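Local coordinates for protein leucine aminopeptidase (Fimbriiglobus ruber, PDB 7D1B) that probably acts as a zinc-dependent glutaminyl cyclase of the M28 peptidase family, turning N-terminal glutamine of peptides into pyroglutamate, at residues C62-G65 with P66-S69; R250-P253 with N254-A257; V329-G332 with W333-I336. One frame throughout, in Å; residues are numbered along the deposited sequence.

Contact 1: residues C62-G65 with P66-S69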
loop_
_atom_site.group_PDB
_atom_site.type_symbol
_atom_site.label_atom_id
_atom_site.label_comp_id
_atom_site.label_asym_id
_atom_site.label_seq_id
_atom_site.Cartn_x
_atom_site.Cartn_y
_atom_site.Cartn_z
ATOM N N CYS A 62 -0.934 -2.724 14.813
ATOM C CA CYS A 62 -1.229 -4.094 15.215
ATOM C C CYS A 62 -1.816 -4.164 16.618
ATOM O O CYS A 62 -2.631 -5.048 16.893
ATOM C CB CYS A 62 0.010 -4.981 15.102
ATOM S SG CYS A 62 0.534 -5.304 13.412
ATOM N N ASP A 63 -1.442 -3.240 17.502
ATOM C CA ASP A 63 -1.954 -3.225 18.864
ATOM C C ASP A 63 -3.422 -2.842 18.925
ATOM O O ASP A 63 -4.050 -3.044 19.966
ATOM C CB ASP A 63 -1.126 -2.270 19.727
ATOM C CG ASP A 63 0.214 -2.856 20.139
ATOM O OD1 ASP A 63 0.452 -4.062 19.937
ATOM O OD2 ASP A 63 1.038 -2.095 20.674
ATOM N N ILE A 64 -3.981 -2.281 17.847
ATOM C CA ILE A 64 -5.444 -2.157 17.782
ATOM C C ILE A 64 -6.138 -3.513 17.867
ATOM O O ILE A 64 -7.284 -3.606 18.328
ATOM C CB ILE A 64 -5.842 -1.388 16.512
ATOM C CG1 ILE A 64 -5.312 0.032 16.627
ATOM C CG2 ILE A 64 -7.366 -1.415 16.258
ATOM C CD1 ILE A 64 -5.407 0.816 15.344
ATOM N N GLY A 65 -5.468 -4.576 17.437
ATOM C CA GLY A 65 -6.110 -5.839 17.171
ATOM C C GLY A 65 -6.457 -5.886 15.695
ATOM O O GLY A 65 -6.144 -4.963 14.934
ATOM N N PRO A 66 -7.112 -6.958 15.257
ATOM C CA PRO A 66 -7.515 -7.051 13.849
ATOM C C PRO A 66 -8.305 -5.826 13.399
ATOM O O PRO A 66 -9.063 -5.218 14.170
ATOM C CB PRO A 66 -8.375 -8.322 13.815
ATOM C CG PRO A 66 -7.769 -9.183 14.910
ATOM C CD PRO A 66 -7.418 -8.188 16.010
ATOM N N ARG A 67 -8.106 -5.471 12.135
ATOM C CA ARG A 67 -8.787 -4.355 11.495
ATOM C C ARG A 67 -9.537 -4.876 10.275
ATOM O O ARG A 67 -9.335 -4.427 9.139
ATOM C CB ARG A 67 -7.768 -3.269 11.129
ATOM C CG ARG A 67 -7.152 -2.577 12.348
ATOM C CD ARG A 67 -5.630 -2.530 12.216
ATOM N NE ARG A 67 -5.070 -3.813 12.603
ATOM C CZ ARG A 67 -3.964 -4.369 12.104
ATOM N NH1 ARG A 67 -3.321 -3.822 11.095
ATOM N NH2 ARG A 67 -3.523 -5.518 12.629
ATOM N N ILE A 68 -10.398 -5.863 10.506
ATOM C CA ILE A 68 -11.198 -6.447 9.436
ATOM C C ILE A 68 -12.217 -5.411 8.960
ATOM O O ILE A 68 -12.725 -4.603 9.752
ATOM C CB ILE A 68 -11.889 -7.708 9.988
ATOM C CG1 ILE A 68 -10.840 -8.757 10.410
ATOM C CG2 ILE A 68 -12.880 -8.260 8.980
ATOM C CD1 ILE A 68 -11.401 -9.848 11.322
ATOM N N SER A 69 -12.507 -5.397 7.660
ATOM C CA SER A 69 -13.506 -4.455 7.148
ATOM C C SER A 69 -14.785 -4.524 7.975
ATOM O O SER A 69 -15.252 -5.608 8.340
ATOM C CB SER A 69 -13.864 -4.783 5.705
ATOM O OG SER A 69 -12.744 -4.631 4.874
HETATM O O HOH W 1 -3.624 -7.058 15.208
HETATM O O HOH W 2 -9.867 -5.360 16.757
#
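Cys62, near the end of helix 51-63, lies over one face of the Arg67 guanidinium, its CA 3.7 Å from Arg67 NH2. The carbonyl O of Cys62 accepts from Gly65 N at 2.9 Å, closing a tight turn at the end of the helix, and also takes a proton from a water that accepts from Arg67 NH2. Two residues on, Ile64 CG2 meets Arg67 CG at 4.1 Å, and the two side chains cross at about a right angle. Gly65, with positive phi (94°), breaks the helical run and turns its carbonyl toward the arginine. Arg67 NE donates to Gly65 O at 2.8 Å with an N-H...O angle of 163°, the oxygen lying in the guanidinium plane. Two bends in the arginine chain, at chi2 and chi3, fold it back from the loop to reach this carbonyl. Beyond the turn, Arg67 NH1 is held by Thr157 OG1 and NH2 by Ala151 O, which ties the helix exit to the start of helix 153-167 and the loop before it. Bonds at all three nitrogens fix the rotation of this buried guanidinium, about 8 Å from the side chain of the zinc ligand Asp155.

Contact 2: residues R250-P253 with N254-A257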
loop_
_atom_site.group_PDB
_atom_site.type_symbol
_atom_site.label_atom_id
_atom_site.label_comp_id
_atom_site.label_asym_id
_atom_site.label_seq_id
_atom_site.Cartn_x
_atom_site.Cartn_y
_atom_site.Cartn_z
ATOM N N ARG A 250 3.921 -4.869 -17.360
ATOM C CA ARG A 250 3.133 -4.595 -18.556
ATOM C C ARG A 250 2.423 -3.256 -18.456
ATOM O O ARG A 250 2.284 -2.544 -19.456
ATOM C CB ARG A 250 2.146 -5.733 -18.801
ATOM C CG ARG A 250 2.860 -7.016 -19.231
ATOM C CD ARG A 250 1.890 -8.120 -19.629
ATOM N NE ARG A 250 1.026 -8.532 -18.522
ATOM C CZ ARG A 250 1.329 -9.488 -17.642
ATOM N NH1 ARG A 250 2.479 -10.156 -17.735
ATOM N NH2 ARG A 250 0.476 -9.780 -16.670
ATOM N N GLY A 251 1.958 -2.895 -17.261
ATOM C CA GLY A 251 1.162 -1.693 -17.123
ATOM C C GLY A 251 1.970 -0.430 -16.962
ATOM O O GLY A 251 1.466 0.652 -17.278
ATOM N N ALA A 252 3.212 -0.535 -16.488
ATOM C CA ALA A 252 3.926 0.667 -16.070
ATOM C C ALA A 252 5.429 0.543 -16.303
ATOM O O ALA A 252 6.222 0.729 -15.370
ATOM C CB ALA A 252 3.624 0.934 -14.597
ATOM N N PRO A 253 5.872 0.278 -17.542
ATOM C CA PRO A 253 7.314 0.073 -17.766
ATOM C C PRO A 253 8.178 1.242 -17.346
ATOM O O PRO A 253 9.248 1.022 -16.761
ATOM C CB PRO A 253 7.405 -0.205 -19.272
ATOM C CG PRO A 253 6.104 0.313 -19.854
ATOM C CD PRO A 253 5.076 0.153 -18.774
ATOM N N ASN A 254 7.772 2.481 -17.637
ATOM C CA ASN A 254 8.627 3.603 -17.255
ATOM C C ASN A 254 8.621 3.847 -15.758
ATOM O O ASN A 254 9.626 4.318 -15.207
ATOM C CB ASN A 254 8.271 4.887 -18.002
ATOM C CG ASN A 254 9.230 6.062 -17.595
ATOM O OD1 ASN A 254 10.414 6.030 -17.925
ATOM N ND2 ASN A 254 8.734 7.041 -16.834
ATOM N N LEU A 255 7.497 3.565 -15.089
ATOM C CA LEU A 255 7.450 3.688 -13.637
ATOM C C LEU A 255 8.393 2.677 -12.995
ATOM O O LEU A 255 9.163 3.026 -12.094
ATOM C CB LEU A 255 6.001 3.525 -13.161
ATOM C CG LEU A 255 5.600 4.233 -11.870
ATOM C CD1 LEU A 255 4.121 4.001 -11.644
ATOM C CD2 LEU A 255 6.395 3.861 -10.655
ATOM N N VAL A 256 8.353 1.419 -13.454
ATOM C CA VAL A 256 9.307 0.436 -12.953
ATOM C C VAL A 256 10.732 0.942 -13.147
ATOM O O VAL A 256 11.563 0.899 -12.228
ATOM C CB VAL A 256 9.100 -0.934 -13.628
ATOM C CG1 VAL A 256 10.182 -1.904 -13.171
ATOM C CG2 VAL A 256 7.727 -1.513 -13.310
ATOM N N ALA A 257 11.049 1.417 -14.362
ATOM C CA ALA A 257 12.413 1.883 -14.617
ATOM C C ALA A 257 12.810 3.001 -13.657
ATOM O O ALA A 257 13.917 2.990 -13.110
ATOM C CB ALA A 257 12.555 2.347 -16.068
#
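Ala252 and Leu255 make the tight side of this turn, their CB atoms 3.8 Å apart where helix 246-251 gives way to helix 253-266. Ala252 leaves helical geometry after the first helix and sits at the N-cap position of the second. Ala252 O faces into the new helix and accepts from Val256 N at 2.9 Å, an almost straight bond (N-H...O 175°). The packing around Ala252 O is close: Val256 CG2, on the branch anti to its own carbonyl carbon, lies 3.4 Å from it, and Leu255 CB 3.6 Å. The three side chains of Ala252, Leu255 and Val256 all rest on Val298 of strand 297-300, so this face of the joint is pressed against the outermost parallel strand of the sheet.

The other side is loose. Pro253, the first residue of the second helix, and Asn254 are exposed, and what they give to the contact is largely backbone: Pro253 O accepts from Ala257 N at 3.0 Å, while Ala257 CB passes 3.6 Å from that oxygen. Asn254 is modelled in two conformers; in the one given, ND2 bonds to a glycerol probably from the crystallisation liquor.

N-H groups of a first helical turn have no helical carbonyl before them to bond to, so the missing N-H of Pro253 costs nothing, and its ring holds phi near the helical value. The chemistry is thus that of a helix start held by main-chain bonds, with an apolar flank against the sheet and an exposed outer side carrying Pro253 and Asn254.

Contact 3: residues V329-G332 with W333-I336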
loop_
_atom_site.group_PDB
_atom_site.type_symbol
_atom_site.label_atom_id
_atom_site.label_comp_id
_atom_site.label_asym_id
_atom_site.label_seq_id
_atom_site.Cartn_x
_atom_site.Cartn_y
_atom_site.Cartn_z
ATOM N N VAL A 329 13.061 5.434 -1.604
ATOM C CA VAL A 329 12.797 5.223 -3.027
ATOM C C VAL A 329 11.538 5.960 -3.451
ATOM O O VAL A 329 11.513 6.628 -4.490
ATOM C CB VAL A 329 12.744 3.718 -3.346
ATOM C CG1 VAL A 329 12.256 3.485 -4.771
ATOM C CG2 VAL A 329 14.120 3.112 -3.129
ATOM N N LEU A 330 10.475 5.863 -2.647
ATOM C CA LEU A 330 9.241 6.589 -2.977
ATOM C C LEU A 330 9.483 8.090 -3.028
ATOM O O LEU A 330 9.017 8.770 -3.951
ATOM C CB LEU A 330 8.166 6.290 -1.939
ATOM C CG LEU A 330 7.637 4.862 -1.915
ATOM C CD1 LEU A 330 6.784 4.652 -0.675
ATOM C CD2 LEU A 330 6.829 4.586 -3.178
ATOM N N LEU A 331 10.213 8.635 -2.040
ATOM C CA LEU A 331 10.451 10.078 -2.044
ATOM C C LEU A 331 11.331 10.489 -3.219
ATOM O O LEU A 331 11.141 11.575 -3.792
ATOM C CB LEU A 331 11.070 10.522 -0.722
ATOM C CG LEU A 331 10.145 10.418 0.486
ATOM C CD1 LEU A 331 10.895 10.855 1.730
ATOM C CD2 LEU A 331 8.878 11.248 0.277
ATOM N N GLY A 332 12.287 9.639 -3.615
ATOM C CA GLY A 332 13.097 9.981 -4.779
ATOM C C GLY A 332 12.278 9.985 -6.054
ATOM O O GLY A 332 12.394 10.896 -6.878
ATOM N N TRP A 333 11.424 8.976 -6.214
ATOM C CA TRP A 333 10.495 8.910 -7.338
ATOM C C TRP A 333 9.646 10.176 -7.419
ATOM O O TRP A 333 9.488 10.771 -8.494
ATOM C CB TRP A 333 9.633 7.655 -7.163
ATOM C CG TRP A 333 8.479 7.521 -8.121
ATOM C CD1 TRP A 333 8.528 7.490 -9.490
ATOM C CD2 TRP A 333 7.104 7.349 -7.763
ATOM N NE1 TRP A 333 7.257 7.327 -10.007
ATOM C CE2 TRP A 333 6.367 7.232 -8.963
ATOM C CE3 TRP A 333 6.418 7.310 -6.535
ATOM C CZ2 TRP A 333 4.981 7.038 -8.973
ATOM C CZ3 TRP A 333 5.037 7.121 -6.545
ATOM C CH2 TRP A 333 4.332 6.993 -7.759
ATOM N N ILE A 334 9.117 10.617 -6.279
ATOM C CA ILE A 334 8.325 11.846 -6.245
ATOM C C ILE A 334 9.156 13.039 -6.715
ATOM O O ILE A 334 8.712 13.837 -7.551
ATOM C CB ILE A 334 7.743 12.060 -4.840
ATOM C CG1 ILE A 334 6.634 11.044 -4.584
ATOM C CG2 ILE A 334 7.239 13.487 -4.653
ATOM C CD1 ILE A 334 6.349 10.801 -3.085
ATOM N N GLN A 335 10.368 13.183 -6.175
ATOM C CA GLN A 335 11.167 14.373 -6.431
ATOM C C GLN A 335 11.647 14.454 -7.870
ATOM O O GLN A 335 11.857 15.562 -8.365
ATOM C CB GLN A 335 12.379 14.397 -5.512
ATOM C CG GLN A 335 12.061 14.696 -4.066
ATOM C CD GLN A 335 13.263 14.396 -3.211
ATOM O OE1 GLN A 335 14.185 15.211 -3.097
ATOM N NE2 GLN A 335 13.303 13.189 -2.660
ATOM N N ILE A 336 11.868 13.320 -8.545
ATOM C CA ILE A 336 12.420 13.377 -9.901
ATOM C C ILE A 336 11.377 13.710 -10.956
ATOM O O ILE A 336 11.740 13.961 -12.110
ATOM C CB ILE A 336 13.236 12.130 -10.294
ATOM C CG1 ILE A 336 12.320 10.906 -10.430
ATOM C CG2 ILE A 336 14.395 11.902 -9.329
ATOM C CD1 ILE A 336 13.046 9.673 -10.928
#
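Gln335 grips the carbonyl of Leu331 twice, one turn back in helix 320-336. Its backbone N makes the ordinary helical bond to Leu331 O, and its side-chain NE2 donates to the same oxygen at 2.9 Å (N-H...O 156°). The two donors reach the carbonyl from opposite faces of its plane; NE2 stands well above that plane, while the oxygen lies near the plane of the amide. With CG beside the backbone N (chi1 -72°) and the chain extended beyond it, the amide lies back along the helix, its NE2 4.0 Å from Leu331 CB.

Apolar pairs and carbons resting on carbonyl oxygens add to the first shell. Leu330 CD2 approaches Trp333 CE3 on the six-membered ring at 4.3 Å, obliquely from outside the ring plane, and Leu331 CD2 faces Ile334 CD1 at 4.2 Å. Ile334 CD1 also lies 3.5 Å from Leu330 O. Ile336 CG2 packs 3.3 Å from Gly332 O, the oxygen that accepts its backbone N.

Further out, Trp333 is wedged between the sheet, at Leu125 and Val230, and helix 253-266, at Leu259; its NE1 binds a glycerol. Leu330 lies on Val127, Val230 and Leu232 of the same sheet. Lys45 O takes a second hydrogen bond from Gln335 NE2, which positions the amide against the N-terminal segment, where Phe44 and Phe47 touch it.

One buried amide nitrogen therefore serves two carbonyls, joining this last helix to the segment around Lys45, ahead of helix 51-63, while Leu330, Trp333 and Ile334 form the apolar face that packs the helix on the sheet.

Overall arrangement
Following the chain from its N terminus, contact 1 (62-69) comes first, turning the chain out of helix 51-63 toward helix 72-87 on the zinc side of the fold. Contact 2 (250-257) is the joint between helices 246-251 and 253-266, and contact 3 (329-336) lies in the last turns of helix 320-336. Each closes a short turn of its own; the three follow in series, and none encloses or crosses another. Contact 1 lies across the chain's centre from the other two, about 33 Å and 30 Å between centres. Contacts 2 and 3 touch, Leu255 CD2 packing 3.6 Å from Trp333 NE1, which packs helix 253-266 against helix 320-336 beside the mixed sheet.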